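Local coordinates for CRISPR system Cmr subunit Cmr1-1 (PDB 4W8Z), which serves as a capping subunit of the type III-B Cmr ribonucleoprotein complex, a CRISPR effector of antiviral defence, and binds RNA, at residues N236-F244 against F286-G297. Sequence-based numbering, arbitrary orientation.
Sequences NTWEVLAQF and FGVVEIGGKPYG
F244 and F286 reach each other through different first torsions: CG of F244 stands opposite its own carbonyl carbon (chi1 -81°), whereas CG of F286 sits between the backbone N and the carbonyl carbon (chi1 59°). The two side chains run past one another in opposite directions and end as an offset stack, ring centroids 4.3 Å apart and planes tilted by 25°. CD1 of F286 lies over the centre of the F244 ring, and CB of F286 covers the far rim, 3.6 Å from F244 CZ. At the edge of the same F244 ring, near its plane, is the carbonyl oxygen of G287; F231 of strand 226-231 meets F244 edge-to-face.

One turn back along the helix, V240 points CG1 at the backbone of the second strand and packs directly on the bare main chain of G297, 3.6 Å from G297 CA. Its CG2 faces the carbonyl oxygen of P295. This is the first part of helix 237-264 lying against a beta hairpin, strands 284-291 and 294-302 joined by a type I' turn from I291 to K294, within the Cmr1-like C-terminal region of a RAMP-superfamily protein. Helix 237-244 runs nearly antiparallel to strand 286-291 and nearly parallel to 294-297.

From strand 286-291, V288 points toward the helix: its CG2 meets T237 CG2, V240 CG1 and L241 CD2. At the helix start, P295 CG rests 3.6 Å from N236 C, and N236 is the N-cap, its OD1 accepting from E239 N at 2.9 Å.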
loop_
_atom_site.group_PDB
_atom_site.type_symbol
_atom_site.label_atom_id
_atom_site.label_comp_id
_atom_site.label_asym_id
_atom_site.label_seq_id
_atom_site.Cartn_x
_atom_site.Cartn_y
_atom_site.Cartn_z
ATOM N N ASN A 236 -1.670 -20.598 3.942
ATOM C CA ASN A 236 -2.205 -19.609 4.861
ATOM C C ASN A 236 -1.475 -18.292 4.663
ATOM O O ASN A 236 -0.560 -18.207 3.843
ATOM C CB ASN A 236 -2.069 -20.089 6.306
ATOM C CG ASN A 236 -0.669 -20.567 6.627
ATOM O OD1 ASN A 236 0.270 -19.779 6.666
ATOM N ND2 ASN A 236 -0.522 -21.862 6.861
ATOM N N THR A 237 -1.870 -17.273 5.418
ATOM C CA THR A 237 -1.278 -15.950 5.277
ATOM C C THR A 237 0.204 -15.971 5.630
ATOM O O THR A 237 1.026 -15.416 4.905
ATOM C CB THR A 237 -1.999 -14.915 6.159
ATOM O OG1 THR A 237 -3.400 -14.929 5.863
ATOM C CG2 THR A 237 -1.448 -13.518 5.908
ATOM N N TRP A 238 0.537 -16.621 6.738
ATOM C CA TRP A 238 1.913 -16.659 7.216
ATOM C C TRP A 238 2.865 -17.257 6.179
ATOM O O TRP A 238 4.022 -16.849 6.089
ATOM C CB TRP A 238 2.007 -17.449 8.525
ATOM C CG TRP A 238 1.465 -16.731 9.727
ATOM C CD1 TRP A 238 0.393 -17.099 10.488
ATOM C CD2 TRP A 238 1.977 -15.525 10.315
ATOM N NE1 TRP A 238 0.205 -16.201 11.510
ATOM C CE2 TRP A 238 1.164 -15.225 11.425
ATOM C CE3 TRP A 238 3.043 -14.672 10.010
ATOM C CZ2 TRP A 238 1.384 -14.108 12.230
ATOM C CZ3 TRP A 238 3.259 -13.563 10.811
ATOM C CH2 TRP A 238 2.435 -13.293 11.906
ATOM N N GLU A 239 2.374 -18.214 5.398
ATOM C CA GLU A 239 3.198 -18.844 4.373
ATOM C C GLU A 239 3.552 -17.838 3.286
ATOM O O GLU A 239 4.681 -17.808 2.798
ATOM C CB GLU A 239 2.487 -20.052 3.761
ATOM C CG GLU A 239 3.413 -20.958 2.958
ATOM C CD GLU A 239 2.662 -21.938 2.078
ATOM O OE1 GLU A 239 1.896 -21.483 1.204
ATOM O OE2 GLU A 239 2.837 -23.162 2.261
ATOM N N VAL A 240 2.579 -17.012 2.916
ATOM C CA VAL A 240 2.788 -15.953 1.935
ATOM C C VAL A 240 3.808 -14.937 2.440
ATOM O O VAL A 240 4.751 -14.585 1.731
ATOM C CB VAL A 240 1.469 -15.234 1.598
ATOM C CG1 VAL A 240 1.737 -13.947 0.829
ATOM C CG2 VAL A 240 0.552 -16.161 0.813
ATOM N N LEU A 241 3.614 -14.475 3.671
ATOM C CA LEU A 241 4.547 -13.552 4.306
ATOM C C LEU A 241 5.955 -14.139 4.379
ATOM O O LEU A 241 6.943 -13.427 4.197
ATOM C CB LEU A 241 4.056 -13.180 5.708
ATOM C CG LEU A 241 2.908 -12.173 5.774
ATOM C CD1 LEU A 241 2.350 -12.071 7.179
ATOM C CD2 LEU A 241 3.375 -10.810 5.285
ATOM N N ALA A 242 6.042 -15.440 4.630
ATOM C CA ALA A 242 7.334 -16.110 4.716
ATOM C C ALA A 242 8.044 -16.128 3.367
ATOM O O ALA A 242 9.271 -16.063 3.309
ATOM C CB ALA A 242 7.165 -17.529 5.245
ATOM N N GLN A 243 7.275 -16.217 2.288
ATOM C CA GLN A 243 7.851 -16.171 0.947
ATOM C C GLN A 243 8.490 -14.811 0.685
ATOM O O GLN A 243 9.597 -14.728 0.149
ATOM C CB GLN A 243 6.791 -16.475 -0.115
ATOM C CG GLN A 243 6.617 -17.958 -0.409
ATOM C CD GLN A 243 7.830 -18.560 -1.103
ATOM O OE1 GLN A 243 8.636 -17.844 -1.705
ATOM N NE2 GLN A 243 7.966 -19.882 -1.019
ATOM N N PHE A 244 7.784 -13.752 1.069
ATOM C CA PHE A 244 8.305 -12.395 0.976
ATOM C C PHE A 244 9.605 -12.253 1.763
ATOM O O PHE A 244 10.523 -11.545 1.353
ATOM C CB PHE A 244 7.270 -11.391 1.490
ATOM C CG PHE A 244 6.204 -11.040 0.487
ATOM C CD1 PHE A 244 6.541 -10.639 -0.795
ATOM C CD2 PHE A 244 4.862 -11.106 0.830
ATOM C CE1 PHE A 244 5.562 -10.307 -1.715
ATOM C CE2 PHE A 244 3.878 -10.782 -0.086
ATOM C CZ PHE A 244 4.229 -10.379 -1.358
ATOM N N PHE A 286 4.419 -4.424 -1.026
ATOM C CA PHE A 286 3.777 -5.728 -1.028
ATOM C C PHE A 286 2.934 -5.952 0.217
ATOM O O PHE A 286 3.088 -5.263 1.230
ATOM C CB PHE A 286 4.804 -6.857 -1.198
ATOM C CG PHE A 286 5.868 -6.903 -0.136
ATOM C CD1 PHE A 286 5.674 -7.622 1.036
ATOM C CD2 PHE A 286 7.083 -6.269 -0.331
ATOM C CE1 PHE A 286 6.664 -7.680 2.002
ATOM C CE2 PHE A 286 8.076 -6.325 0.630
ATOM C CZ PHE A 286 7.867 -7.030 1.800
ATOM N N GLY A 287 2.026 -6.915 0.113
ATOM C CA GLY A 287 1.095 -7.234 1.174
ATOM C C GLY A 287 0.318 -8.473 0.782
ATOM O O GLY A 287 0.749 -9.225 -0.090
ATOM N N VAL A 288 -0.829 -8.685 1.420
ATOM C CA VAL A 288 -1.619 -9.882 1.167
ATOM C C VAL A 288 -3.043 -9.536 0.740
ATOM O O VAL A 288 -3.735 -8.773 1.414
ATOM C CB VAL A 288 -1.663 -10.789 2.412
ATOM C CG1 VAL A 288 -2.404 -12.092 2.116
ATOM C CG2 VAL A 288 -0.249 -11.073 2.897
ATOM N N VAL A 289 -3.472 -10.100 -0.385
ATOM C CA VAL A 289 -4.837 -9.927 -0.853
ATOM C C VAL A 289 -5.575 -11.263 -0.773
ATOM O O VAL A 289 -4.993 -12.323 -1.013
ATOM C CB VAL A 289 -4.874 -9.365 -2.303
ATOM C CG1 VAL A 289 -4.206 -10.330 -3.287
ATOM C CG2 VAL A 289 -6.308 -9.036 -2.735
ATOM N N GLU A 290 -6.851 -11.215 -0.409
ATOM C CA GLU A 290 -7.665 -12.424 -0.382
ATOM C C GLU A 290 -8.490 -12.556 -1.662
ATOM O O GLU A 290 -9.276 -11.671 -2.006
ATOM C CB GLU A 290 -8.574 -12.429 0.846
ATOM C CG GLU A 290 -9.432 -13.675 0.966
ATOM C CD GLU A 290 -10.081 -13.799 2.331
ATOM O OE1 GLU A 290 -9.384 -13.555 3.342
ATOM O OE2 GLU A 290 -11.286 -14.128 2.391
ATOM N N ILE A 291 -8.284 -13.663 -2.370
ATOM C CA ILE A 291 -9.017 -13.949 -3.599
ATOM C C ILE A 291 -9.636 -15.339 -3.523
ATOM O O ILE A 291 -8.925 -16.332 -3.358
ATOM C CB ILE A 291 -8.110 -13.868 -4.848
ATOM C CG1 ILE A 291 -7.280 -12.583 -4.829
ATOM C CG2 ILE A 291 -8.943 -13.943 -6.114
ATOM C CD1 ILE A 291 -6.256 -12.497 -5.940
ATOM N N GLY A 292 -10.958 -15.412 -3.631
ATOM C CA GLY A 292 -11.648 -16.684 -3.538
ATOM C C GLY A 292 -11.451 -17.348 -2.185
ATOM O O GLY A 292 -11.418 -18.572 -2.083
ATOM N N GLY A 293 -11.311 -16.539 -1.141
ATOM C CA GLY A 293 -11.143 -17.058 0.205
ATOM C C GLY A 293 -9.770 -17.646 0.472
ATOM O O GLY A 293 -9.586 -18.389 1.438
ATOM N N LYS A 294 -8.804 -17.318 -0.382
ATOM C CA LYS A 294 -7.439 -17.808 -0.216
ATOM C C LYS A 294 -6.431 -16.659 -0.299
ATOM O O LYS A 294 -6.650 -15.693 -1.029
ATOM C CB LYS A 294 -7.123 -18.878 -1.266
ATOM C CG LYS A 294 -7.966 -20.137 -1.139
ATOM C CD LYS A 294 -7.670 -21.119 -2.260
ATOM C CE LYS A 294 -8.587 -22.329 -2.185
ATOM N NZ LYS A 294 -8.357 -23.275 -3.308
ATOM N N PRO A 295 -5.330 -16.758 0.464
ATOM C CA PRO A 295 -4.337 -15.681 0.528
ATOM C C PRO A 295 -3.365 -15.664 -0.651
ATOM O O PRO A 295 -2.789 -16.693 -1.004
ATOM C CB PRO A 295 -3.597 -15.976 1.835
ATOM C CG PRO A 295 -3.701 -17.448 1.992
ATOM C CD PRO A 295 -5.039 -17.833 1.429
ATOM N N TYR A 296 -3.192 -14.490 -1.246
ATOM C CA TYR A 296 -2.220 -14.286 -2.314
ATOM C C TYR A 296 -1.240 -13.188 -1.925
ATOM O O TYR A 296 -1.599 -12.251 -1.213
ATOM C CB TYR A 296 -2.912 -13.895 -3.619
ATOM C CG TYR A 296 -3.684 -14.993 -4.313
ATOM C CD1 TYR A 296 -4.863 -15.491 -3.775
ATOM C CD2 TYR A 296 -3.256 -15.496 -5.533
ATOM C CE1 TYR A 296 -5.574 -16.481 -4.418
ATOM C CE2 TYR A 296 -3.963 -16.481 -6.185
ATOM C CZ TYR A 296 -5.119 -16.970 -5.622
ATOM O OH TYR A 296 -5.824 -17.955 -6.272
ATOM N N GLY A 297 -0.003 -13.290 -2.398
ATOM C CA GLY A 297 0.931 -12.191 -2.252
ATOM C C GLY A 297 0.550 -11.102 -3.237
ATOM O O GLY A 297 0.265 -11.390 -4.394
#